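Local structure of beta-N-acetylhexosaminidase (Akkermansia muciniphila, 6JEA) at the 2-acetamido-2-deoxy-beta-D-glucopyranose site. The protein hydrolyses terminal non-reducing beta-linked N-acetylglucosamine and N-acetylgalactosamine residues from N-glycans, chitobiose and related oligosaccharides as a family 20 glycoside hydrolase. Residues are numbered along the deposited sequence; one frame, centred on the assembly and turned at random.

The 2-acetamido-2-deoxy-beta-D-glucopyranose site. Residues 101, 257, 307, 324, 352, 354-355, 366, 400, 402. With NAG (2-acetamido-2-deoxy-beta-D-glucopyranose), chain B.
With CG anti to its carbonyl carbon (chi1 -54°, chi2 102°), Trp400 lays one face along the pyranose of NAG, while a bend at chi2 (60°) carries the Arg101 guanidinium to the sugar's O3/O4 edge. The indole is the floor of the -1 subsite, which holds the reaction product N-acetylglucosamine: C5 sits 3.5 Å from the centroid of the five-membered ring and C3 lies over the six-membered ring, both as CH-pi contacts. Tyr352 probably steadies this floor: the steeply inclined indole turns its NE1 edge to the phenol face, with NE1 3.3 Å above the ring centre. An alanine in place of Trp400 would remove the whole stacking face and would probably leave the pyranose loosely held and the Tyr352 ring less well supported.

Arg101 grips the non-reducing end with two nitrogens: NH1 donates to the 4-hydroxyl O4 at 2.8 Å, tilted from the guanidinium plane, and NH2 donates to O3 at 3.1 Å, close to that plane. The Glu402 carboxylate packs over the guanidinium in a salt bridge likely to steady the charge of Arg101, and its OE1 lies 3.2 Å from O4, within hydrogen-bonding distance. Beyond C5, the exocyclic 6-hydroxyl O6 donates to the syn lone pair of Asp354 OD2 (2.6 Å), with the edge of Trp366 beside it. At the opposite, anomeric end, Tyr352 OH hydrogen-bonds O1 at 3.0 Å. The acetamide methyl C8 rests over the five-membered ring of Trp307, while the benzo rim of Trp324 lies beside the acetamide carbonyl and O1. Asp257, of the family's Asp-Glu pair with the general acid Glu258, packs its carboxylate on C8 rather than meeting N2. Loops of the family 20 catalytic barrel build most of the pocket, joined by Trp307 ending strand 303-307; its centre lies about 9 Å from Asp130 and His193.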
loop_
_atom_site.group_PDB
_atom_site.type_symbol
_atom_site.label_atom_id
_atom_site.label_comp_id
_atom_site.label_asym_id
_atom_site.label_seq_id
_atom_site.Cartn_x
_atom_site.Cartn_y
_atom_site.Cartn_z
ATOM N N ARG A 101 8.749 -1.362 10.444
ATOM C CA ARG A 101 10.203 -1.313 10.333
ATOM C C ARG A 101 10.742 0.029 10.815
ATOM O O ARG A 101 11.726 0.081 11.561
ATOM C CB ARG A 101 10.629 -1.592 8.892
ATOM C CG ARG A 101 10.894 -3.064 8.590
ATOM C CD ARG A 101 9.667 -3.929 8.833
ATOM N NE ARG A 101 9.909 -5.333 8.512
ATOM C CZ ARG A 101 9.761 -5.860 7.300
ATOM N NH1 ARG A 101 9.370 -5.099 6.285
ATOM N NH2 ARG A 101 10.002 -7.147 7.103
ATOM N N ASP A 257 2.314 -14.987 4.055
ATOM C CA ASP A 257 3.457 -15.575 3.375
ATOM C C ASP A 257 3.925 -16.823 4.117
ATOM O O ASP A 257 3.714 -16.971 5.325
ATOM C CB ASP A 257 4.595 -14.562 3.257
ATOM C CG ASP A 257 4.885 -13.853 4.564
ATOM O OD1 ASP A 257 3.928 -13.365 5.203
ATOM O OD2 ASP A 257 6.073 -13.784 4.954
ATOM N N TRP A 307 -0.864 -12.067 1.208
ATOM C CA TRP A 307 0.207 -12.207 0.229
ATOM C C TRP A 307 0.083 -13.585 -0.409
ATOM O O TRP A 307 0.086 -14.599 0.295
ATOM C CB TRP A 307 1.577 -12.040 0.883
ATOM C CG TRP A 307 1.791 -10.716 1.561
ATOM C CD1 TRP A 307 1.945 -10.499 2.900
ATOM C CD2 TRP A 307 1.878 -9.426 0.934
ATOM N NE1 TRP A 307 2.121 -9.159 3.146
ATOM C CE2 TRP A 307 2.085 -8.478 1.957
ATOM C CE3 TRP A 307 1.801 -8.982 -0.390
ATOM C CZ2 TRP A 307 2.213 -7.112 1.697
ATOM C CZ3 TRP A 307 1.931 -7.626 -0.647
ATOM C CH2 TRP A 307 2.135 -6.708 0.391
ATOM N N TRP A 324 3.146 -10.822 -5.668
ATOM C CA TRP A 324 4.317 -10.098 -5.180
ATOM C C TRP A 324 5.657 -10.701 -5.575
ATOM O O TRP A 324 6.645 -9.959 -5.612
ATOM C CB TRP A 324 4.264 -9.978 -3.652
ATOM C CG TRP A 324 4.115 -11.297 -2.947
ATOM C CD1 TRP A 324 2.988 -12.067 -2.873
ATOM C CD2 TRP A 324 5.123 -11.996 -2.208
ATOM N NE1 TRP A 324 3.234 -13.201 -2.141
ATOM C CE2 TRP A 324 4.538 -13.181 -1.720
ATOM C CE3 TRP A 324 6.465 -11.736 -1.913
ATOM C CZ2 TRP A 324 5.248 -14.106 -0.953
ATOM C CZ3 TRP A 324 7.168 -12.654 -1.152
ATOM C CH2 TRP A 324 6.559 -13.824 -0.681
ATOM N N TYR A 352 7.928 -2.878 -5.976
ATOM C CA TYR A 352 8.644 -2.705 -4.713
ATOM C C TYR A 352 9.465 -1.423 -4.780
ATOM O O TYR A 352 10.493 -1.371 -5.462
ATOM C CB TYR A 352 9.537 -3.905 -4.413
ATOM C CG TYR A 352 8.827 -5.060 -3.740
ATOM C CD1 TYR A 352 7.456 -5.239 -3.879
ATOM C CD2 TYR A 352 9.528 -5.964 -2.955
ATOM C CE1 TYR A 352 6.808 -6.293 -3.270
ATOM C CE2 TYR A 352 8.887 -7.021 -2.341
ATOM C CZ TYR A 352 7.529 -7.181 -2.501
ATOM O OH TYR A 352 6.890 -8.233 -1.887
ATOM N N ASP A 354 11.079 0.018 -2.299
ATOM C CA ASP A 354 12.262 0.061 -1.449
ATOM C C ASP A 354 13.543 -0.172 -2.239
ATOM O O ASP A 354 14.623 0.198 -1.766
ATOM C CB ASP A 354 12.157 -0.966 -0.317
ATOM C CG ASP A 354 11.861 -2.373 -0.816
ATOM O OD1 ASP A 354 11.082 -2.520 -1.784
ATOM O OD2 ASP A 354 12.405 -3.335 -0.226
ATOM N N PHE A 355 13.444 -0.755 -3.430
ATOM C CA PHE A 355 14.622 -0.997 -4.243
ATOM C C PHE A 355 15.158 0.322 -4.796
ATOM O O PHE A 355 14.394 1.262 -5.032
ATOM C CB PHE A 355 14.299 -1.947 -5.396
ATOM C CG PHE A 355 13.839 -3.315 -4.958
ATOM C CD1 PHE A 355 13.980 -3.729 -3.640
ATOM C CD2 PHE A 355 13.271 -4.188 -5.871
ATOM C CE1 PHE A 355 13.552 -4.985 -3.242
ATOM C CE2 PHE A 355 12.846 -5.447 -5.479
ATOM C CZ PHE A 355 12.986 -5.844 -4.159
ATOM N N TRP A 366 21.604 -6.881 -1.766
ATOM C CA TRP A 366 20.657 -7.845 -2.316
ATOM C C TRP A 366 19.610 -7.216 -3.227
ATOM O O TRP A 366 19.037 -7.904 -4.080
ATOM C CB TRP A 366 19.964 -8.600 -1.180
ATOM C CG TRP A 366 19.101 -7.736 -0.315
ATOM C CD1 TRP A 366 19.489 -7.021 0.780
ATOM C CD2 TRP A 366 17.696 -7.504 -0.468
ATOM N NE1 TRP A 366 18.414 -6.358 1.318
ATOM C CE2 TRP A 366 17.301 -6.637 0.570
ATOM C CE3 TRP A 366 16.735 -7.946 -1.383
ATOM C CZ2 TRP A 366 15.987 -6.201 0.717
ATOM C CZ3 TRP A 366 15.431 -7.514 -1.235
ATOM C CH2 TRP A 366 15.069 -6.649 -0.192
ATOM N N TRP A 400 8.691 -0.879 1.497
ATOM C CA TRP A 400 9.274 -1.501 2.680
ATOM C C TRP A 400 10.355 -0.609 3.279
ATOM O O TRP A 400 11.153 -0.003 2.560
ATOM C CB TRP A 400 9.855 -2.867 2.321
ATOM C CG TRP A 400 8.871 -3.760 1.647
ATOM C CD1 TRP A 400 8.794 -4.038 0.314
ATOM C CD2 TRP A 400 7.805 -4.487 2.271
ATOM N NE1 TRP A 400 7.754 -4.899 0.069
ATOM C CE2 TRP A 400 7.131 -5.191 1.254
ATOM C CE3 TRP A 400 7.362 -4.616 3.591
ATOM C CZ2 TRP A 400 6.034 -6.011 1.515
ATOM C CZ3 TRP A 400 6.271 -5.433 3.848
ATOM C CH2 TRP A 400 5.620 -6.118 2.814
ATOM N N GLU A 402 12.819 -1.181 5.880
ATOM C CA GLU A 402 13.988 -1.631 6.631
ATOM C C GLU A 402 15.093 -0.583 6.596
ATOM O O GLU A 402 15.760 -0.336 7.608
ATOM C CB GLU A 402 14.509 -2.959 6.077
ATOM C CG GLU A 402 13.635 -4.167 6.364
ATOM C CD GLU A 402 12.743 -4.540 5.194
ATOM O OE1 GLU A 402 12.179 -3.627 4.548
ATOM O OE2 GLU A 402 12.611 -5.751 4.918
HETATM C C1 NAG B . 8.975 -8.577 0.862
HETATM C C2 NAG B . 8.691 -9.083 2.279
HETATM C C3 NAG B . 8.963 -7.986 3.309
HETATM C C4 NAG B . 10.339 -7.368 3.104
HETATM C C5 NAG B . 10.499 -6.927 1.655
HETATM C C6 NAG B . 11.871 -6.379 1.347
HETATM C C7 NAG B . 6.978 -10.831 2.506
HETATM C C8 NAG B . 5.510 -11.114 2.599
HETATM N N2 NAG B . 7.317 -9.544 2.388
HETATM O O1 NAG B . 8.838 -9.625 -0.040
HETATM O O3 NAG B . 8.877 -8.548 4.614
HETATM O O4 NAG B . 10.494 -6.234 3.950
HETATM O O5 NAG B . 10.296 -8.054 0.794
HETATM O O6 NAG B . 11.954 -5.935 -0.000
HETATM O O7 NAG B . 7.817 -11.725 2.537
#